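Local coordinates for 2-C-methyl-D-erythritol 4-phosphate cytidylyltransferase (Thermus thermophilus HB8, PDB 2PX7), which probably catalyses the transfer of a cytidylyl group from CTP to 2-C-methyl-D-erythritol 4-phosphate, a step of isoprenoid biosynthesis, at residues K44-W57 / I218-A231. Sequence-based numbering, arbitrary orientation.
Sequences KAFLQVGGRTLLEW and ITHPQDLVLAEALA
At the edge of the predicted active site of this IspD cytidylyltransferase, Lys44, probably a transition-state stabiliser, meets Ile218, next to Lys217, which is predicted to position the substrate. Lys44 NZ donates to Ile218 O over 2.8 Å, nearly along the C=O axis (163°); bends at chi2 and chi4 steer the long chain there. A methionine here would probably leave Ile218 O without this donor and the two loops without their polar tie. Beyond this link the contact is largely apolar. Val49, branched at CB, divides its two methyls among three partners: CG1, anti to its own N (chi1 -180°), lies 3.7 Å from Ala227 CB, while CG2 meets Leu224 CD1 and, tip to tip, Ile218 CD1. Leu47 CD2 reaches Leu224 CD1 end-on at 3.9 Å, and Leu54 CD2 packs against Ile218 CD1. Small Ala231 lets the loop approach: its CB lies 3.8 Å from Trp57 CZ2, and Gly50, at positive phi, avoids the clash a CB would make with Ala231 CB. Trp57 NE1 fixes the indole by an in-plane bond to Val49 O (2.7 Å). The loop and the start of helix 54-61 thus rest against helix 221-231, while Ala45 and Phe46 touch Leu72 of strand 67-72 and Leu226 packs on Leu230 of the second subunit.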
loop_
_atom_site.group_PDB
_atom_site.type_symbol
_atom_site.label_atom_id
_atom_site.label_comp_id
_atom_site.label_asym_id
_atom_site.label_seq_id
_atom_site.Cartn_x
_atom_site.Cartn_y
_atom_site.Cartn_z
ATOM N N LYS A 44 14.226 -15.496 5.295
ATOM C CA LYS A 44 13.243 -14.456 5.635
ATOM C C LYS A 44 12.536 -14.688 6.980
ATOM O O LYS A 44 12.220 -13.732 7.702
ATOM C CB LYS A 44 12.202 -14.321 4.515
ATOM C CG LYS A 44 11.304 -13.087 4.617
ATOM C CD LYS A 44 12.119 -11.785 4.491
ATOM C CE LYS A 44 11.254 -10.579 4.121
ATOM N NZ LYS A 44 10.664 -10.684 2.747
ATOM N N ALA A 45 12.297 -15.955 7.312
ATOM C CA ALA A 45 11.623 -16.307 8.561
ATOM C C ALA A 45 12.413 -15.856 9.793
ATOM O O ALA A 45 11.831 -15.574 10.832
ATOM C CB ALA A 45 11.362 -17.797 8.623
ATOM N N PHE A 46 13.734 -15.777 9.652
ATOM C CA PHE A 46 14.614 -15.369 10.750
ATOM C C PHE A 46 15.047 -13.901 10.679
ATOM O O PHE A 46 15.982 -13.495 11.367
ATOM C CB PHE A 46 15.842 -16.295 10.848
ATOM C CG PHE A 46 15.504 -17.777 10.935
ATOM C CD1 PHE A 46 14.319 -18.218 11.527
ATOM C CD2 PHE A 46 16.398 -18.733 10.446
ATOM C CE1 PHE A 46 14.018 -19.577 11.605
ATOM C CE2 PHE A 46 16.104 -20.098 10.529
ATOM C CZ PHE A 46 14.910 -20.514 11.109
ATOM N N LEU A 47 14.379 -13.101 9.853
ATOM C CA LEU A 47 14.632 -11.654 9.830
ATOM C C LEU A 47 14.068 -11.011 11.098
ATOM O O LEU A 47 12.882 -11.169 11.409
ATOM C CB LEU A 47 14.039 -11.004 8.572
ATOM C CG LEU A 47 14.232 -9.489 8.378
ATOM C CD1 LEU A 47 15.619 -9.148 7.842
ATOM C CD2 LEU A 47 13.159 -8.932 7.457
ATOM N N GLN A 48 14.930 -10.306 11.830
ATOM C CA GLN A 48 14.532 -9.613 13.054
ATOM C C GLN A 48 13.763 -8.333 12.745
ATOM O O GLN A 48 14.170 -7.537 11.901
ATOM C CB GLN A 48 15.753 -9.277 13.929
ATOM C CG GLN A 48 16.180 -10.385 14.886
ATOM C CD GLN A 48 15.414 -10.382 16.198
ATOM O OE1 GLN A 48 15.029 -9.330 16.712
ATOM N NE2 GLN A 48 15.197 -11.570 16.756
ATOM N N VAL A 49 12.653 -8.152 13.448
ATOM C CA VAL A 49 11.856 -6.939 13.366
ATOM C C VAL A 49 11.472 -6.594 14.800
ATOM O O VAL A 49 10.562 -7.201 15.375
ATOM C CB VAL A 49 10.571 -7.128 12.481
ATOM C CG1 VAL A 49 9.757 -5.843 12.412
ATOM C CG2 VAL A 49 10.928 -7.598 11.068
ATOM N N GLY A 50 12.212 -5.649 15.382
ATOM C CA GLY A 50 11.923 -5.100 16.713
ATOM C C GLY A 50 11.826 -6.069 17.881
ATOM O O GLY A 50 10.873 -6.003 18.676
ATOM N N GLY A 51 12.801 -6.964 18.003
ATOM C CA GLY A 51 12.827 -7.887 19.142
ATOM C C GLY A 51 11.964 -9.136 19.014
ATOM O O GLY A 51 11.568 -9.742 20.026
ATOM N N ARG A 52 11.661 -9.502 17.765
ATOM C CA ARG A 52 11.033 -10.775 17.405
ATOM C C ARG A 52 11.386 -11.030 15.946
ATOM O O ARG A 52 11.404 -10.091 15.143
ATOM C CB ARG A 52 9.513 -10.710 17.552
ATOM C CG ARG A 52 8.966 -11.135 18.890
ATOM C CD ARG A 52 7.513 -10.764 18.994
ATOM N NE ARG A 52 6.850 -11.487 20.070
ATOM C CZ ARG A 52 5.536 -11.495 20.277
ATOM N NH1 ARG A 52 4.725 -10.817 19.474
ATOM N NH2 ARG A 52 5.028 -12.192 21.287
ATOM N N THR A 53 11.686 -12.279 15.593
ATOM C CA THR A 53 11.857 -12.626 14.177
ATOM C C THR A 53 10.476 -12.622 13.519
ATOM O O THR A 53 9.456 -12.658 14.205
ATOM C CB THR A 53 12.527 -13.998 13.960
ATOM O OG1 THR A 53 11.663 -15.023 14.443
ATOM C CG2 THR A 53 13.897 -14.083 14.671
ATOM N N LEU A 54 10.445 -12.562 12.193
ATOM C CA LEU A 54 9.182 -12.666 11.452
ATOM C C LEU A 54 8.403 -13.909 11.873
ATOM O O LEU A 54 7.206 -13.837 12.158
ATOM C CB LEU A 54 9.446 -12.653 9.943
ATOM C CG LEU A 54 9.805 -11.282 9.361
ATOM C CD1 LEU A 54 10.006 -11.358 7.856
ATOM C CD2 LEU A 54 8.716 -10.269 9.703
ATOM N N LEU A 55 9.105 -15.040 11.965
ATOM C CA LEU A 55 8.480 -16.295 12.385
ATOM C C LEU A 55 7.798 -16.153 13.741
ATOM O O LEU A 55 6.653 -16.570 13.917
ATOM C CB LEU A 55 9.498 -17.459 12.380
ATOM C CG LEU A 55 8.963 -18.809 12.889
ATOM C CD1 LEU A 55 7.880 -19.349 11.959
ATOM C CD2 LEU A 55 10.089 -19.828 13.070
ATOM N N GLU A 56 8.498 -15.540 14.690
ATOM C CA GLU A 56 7.963 -15.323 16.034
ATOM C C GLU A 56 6.741 -14.422 15.998
ATOM O O GLU A 56 5.754 -14.688 16.680
ATOM C CB GLU A 56 9.050 -14.778 16.970
ATOM C CG GLU A 56 10.130 -15.824 17.312
ATOM C CD GLU A 56 11.337 -15.262 18.056
ATOM O OE1 GLU A 56 11.533 -14.024 18.091
ATOM O OE2 GLU A 56 12.113 -16.084 18.606
ATOM N N TRP A 57 6.794 -13.378 15.169
ATOM C CA TRP A 57 5.612 -12.536 14.938
ATOM C C TRP A 57 4.408 -13.328 14.426
ATOM O O TRP A 57 3.334 -13.208 14.998
ATOM C CB TRP A 57 5.916 -11.356 13.999
ATOM C CG TRP A 57 6.725 -10.249 14.612
ATOM C CD1 TRP A 57 8.024 -9.926 14.317
ATOM C CD2 TRP A 57 6.292 -9.299 15.603
ATOM N NE1 TRP A 57 8.427 -8.852 15.067
ATOM C CE2 TRP A 57 7.387 -8.439 15.859
ATOM C CE3 TRP A 57 5.090 -9.088 16.291
ATOM C CZ2 TRP A 57 7.321 -7.382 16.787
ATOM C CZ3 TRP A 57 5.024 -8.041 17.232
ATOM C CH2 TRP A 57 6.137 -7.195 17.458
ATOM N N ILE A 218 6.564 -7.199 4.202
ATOM C CA ILE A 218 7.920 -6.642 4.239
ATOM C C ILE A 218 8.708 -7.206 3.069
ATOM O O ILE A 218 9.098 -8.387 3.062
ATOM C CB ILE A 218 8.649 -6.913 5.569
ATOM C CG1 ILE A 218 7.863 -6.312 6.734
ATOM C CG2 ILE A 218 10.092 -6.369 5.501
ATOM C CD1 ILE A 218 8.375 -6.706 8.117
ATOM N N THR A 219 8.905 -6.367 2.058
ATOM C CA THR A 219 9.598 -6.769 0.848
ATOM C C THR A 219 10.908 -6.005 0.669
ATOM O O THR A 219 11.962 -6.609 0.461
ATOM C CB THR A 219 8.719 -6.530 -0.371
ATOM O OG1 THR A 219 7.474 -7.216 -0.191
ATOM C CG2 THR A 219 9.405 -7.040 -1.638
ATOM N N HIS A 220 10.825 -4.676 0.750
ATOM C CA HIS A 220 11.922 -3.794 0.369
ATOM C C HIS A 220 12.502 -3.153 1.630
ATOM O O HIS A 220 11.871 -3.210 2.682
ATOM C CB HIS A 220 11.419 -2.736 -0.625
ATOM C CG HIS A 220 10.851 -3.298 -1.901
ATOM N ND1 HIS A 220 9.504 -3.259 -2.197
ATOM C CD2 HIS A 220 11.450 -3.873 -2.973
ATOM C CE1 HIS A 220 9.296 -3.797 -3.389
ATOM N NE2 HIS A 220 10.461 -4.178 -3.881
ATOM N N PRO A 221 13.726 -2.582 1.549
ATOM C CA PRO A 221 14.394 -2.034 2.738
ATOM C C PRO A 221 13.581 -1.018 3.538
ATOM O O PRO A 221 13.605 -1.063 4.767
ATOM C CB PRO A 221 15.659 -1.390 2.158
ATOM C CG PRO A 221 15.953 -2.220 0.973
ATOM C CD PRO A 221 14.591 -2.461 0.361
ATOM N N GLN A 222 12.861 -0.126 2.861
ATOM C CA GLN A 222 12.019 0.843 3.572
ATOM C C GLN A 222 10.756 0.238 4.196
ATOM O O GLN A 222 10.192 0.807 5.129
ATOM C CB GLN A 222 11.730 2.109 2.728
ATOM C CG GLN A 222 11.580 1.899 1.226
ATOM C CD GLN A 222 11.042 3.136 0.486
ATOM O OE1 GLN A 222 9.878 3.168 0.084
ATOM N NE2 GLN A 222 11.895 4.141 0.292
ATOM N N ASP A 223 10.327 -0.930 3.715
ATOM C CA ASP A 223 9.260 -1.682 4.394
ATOM C C ASP A 223 9.722 -2.106 5.791
ATOM O O ASP A 223 8.991 -1.962 6.772
ATOM C CB ASP A 223 8.828 -2.907 3.577
ATOM C CG ASP A 223 8.226 -2.540 2.236
ATOM O OD1 ASP A 223 7.623 -1.448 2.120
ATOM O OD2 ASP A 223 8.348 -3.347 1.288
ATOM N N LEU A 224 10.950 -2.616 5.859
ATOM C CA LEU A 224 11.562 -3.066 7.112
ATOM C C LEU A 224 11.648 -1.950 8.153
ATOM O O LEU A 224 11.281 -2.150 9.319
ATOM C CB LEU A 224 12.943 -3.678 6.851
ATOM C CG LEU A 224 13.719 -4.241 8.047
ATOM C CD1 LEU A 224 12.885 -5.242 8.837
ATOM C CD2 LEU A 224 15.012 -4.880 7.564
ATOM N N VAL A 225 12.113 -0.778 7.720
ATOM C CA VAL A 225 12.184 0.407 8.582
ATOM C C VAL A 225 10.807 0.794 9.138
ATOM O O VAL A 225 10.657 0.973 10.343
ATOM C CB VAL A 225 12.861 1.596 7.855
ATOM C CG1 VAL A 225 12.872 2.855 8.734
ATOM C CG2 VAL A 225 14.280 1.211 7.428
ATOM N N LEU A 226 9.796 0.895 8.279
ATOM C CA LEU A 226 8.425 1.142 8.749
ATOM C C LEU A 226 7.898 0.045 9.717
ATOM O O LEU A 226 7.115 0.326 10.639
ATOM C CB LEU A 226 7.488 1.311 7.547
ATOM C CG LEU A 226 5.986 1.539 7.746
ATOM C CD1 LEU A 226 5.717 2.901 8.373
ATOM C CD2 LEU A 226 5.254 1.416 6.418
ATOM N N ALA A 227 8.314 -1.201 9.488
ATOM C CA ALA A 227 7.937 -2.323 10.358
ATOM C C ALA A 227 8.492 -2.174 11.795
ATOM O O ALA A 227 7.796 -2.456 12.774
ATOM C CB ALA A 227 8.364 -3.637 9.733
ATOM N N GLU A 228 9.732 -1.703 11.911
ATOM C CA GLU A 228 10.316 -1.352 13.218
ATOM C C GLU A 228 9.542 -0.287 14.023
ATOM O O GLU A 228 9.566 -0.302 15.258
ATOM C CB GLU A 228 11.779 -0.946 13.075
ATOM C CG GLU A 228 12.763 -2.011 13.556
ATOM C CD GLU A 228 13.600 -2.622 12.441
ATOM O OE1 GLU A 228 13.817 -1.943 11.414
ATOM O OE2 GLU A 228 14.068 -3.777 12.614
ATOM N N ALA A 229 8.848 0.618 13.336
ATOM C CA ALA A 229 8.014 1.611 14.014
ATOM C C ALA A 229 6.773 0.985 14.662
ATOM O O ALA A 229 6.488 1.224 15.844
ATOM C CB ALA A 229 7.613 2.739 13.050
ATOM N N LEU A 230 6.039 0.182 13.895
ATOM C CA LEU A 230 4.837 -0.469 14.406
ATOM C C LEU A 230 5.135 -1.517 15.494
ATOM O O LEU A 230 4.298 -1.762 16.369
ATOM C CB LEU A 230 4.034 -1.079 13.252
ATOM C CG LEU A 230 2.630 -1.651 13.487
ATOM C CD1 LEU A 230 1.699 -0.666 14.191
ATOM C CD2 LEU A 230 2.047 -2.051 12.157
ATOM N N ALA A 231 6.324 -2.117 15.430
ATOM C CA ALA A 231 6.739 -3.191 16.345
ATOM C C ALA A 231 6.856 -2.740 17.806
ATOM O O ALA A 231 6.605 -3.523 18.732
ATOM C CB ALA A 231 8.047 -3.805 15.877
#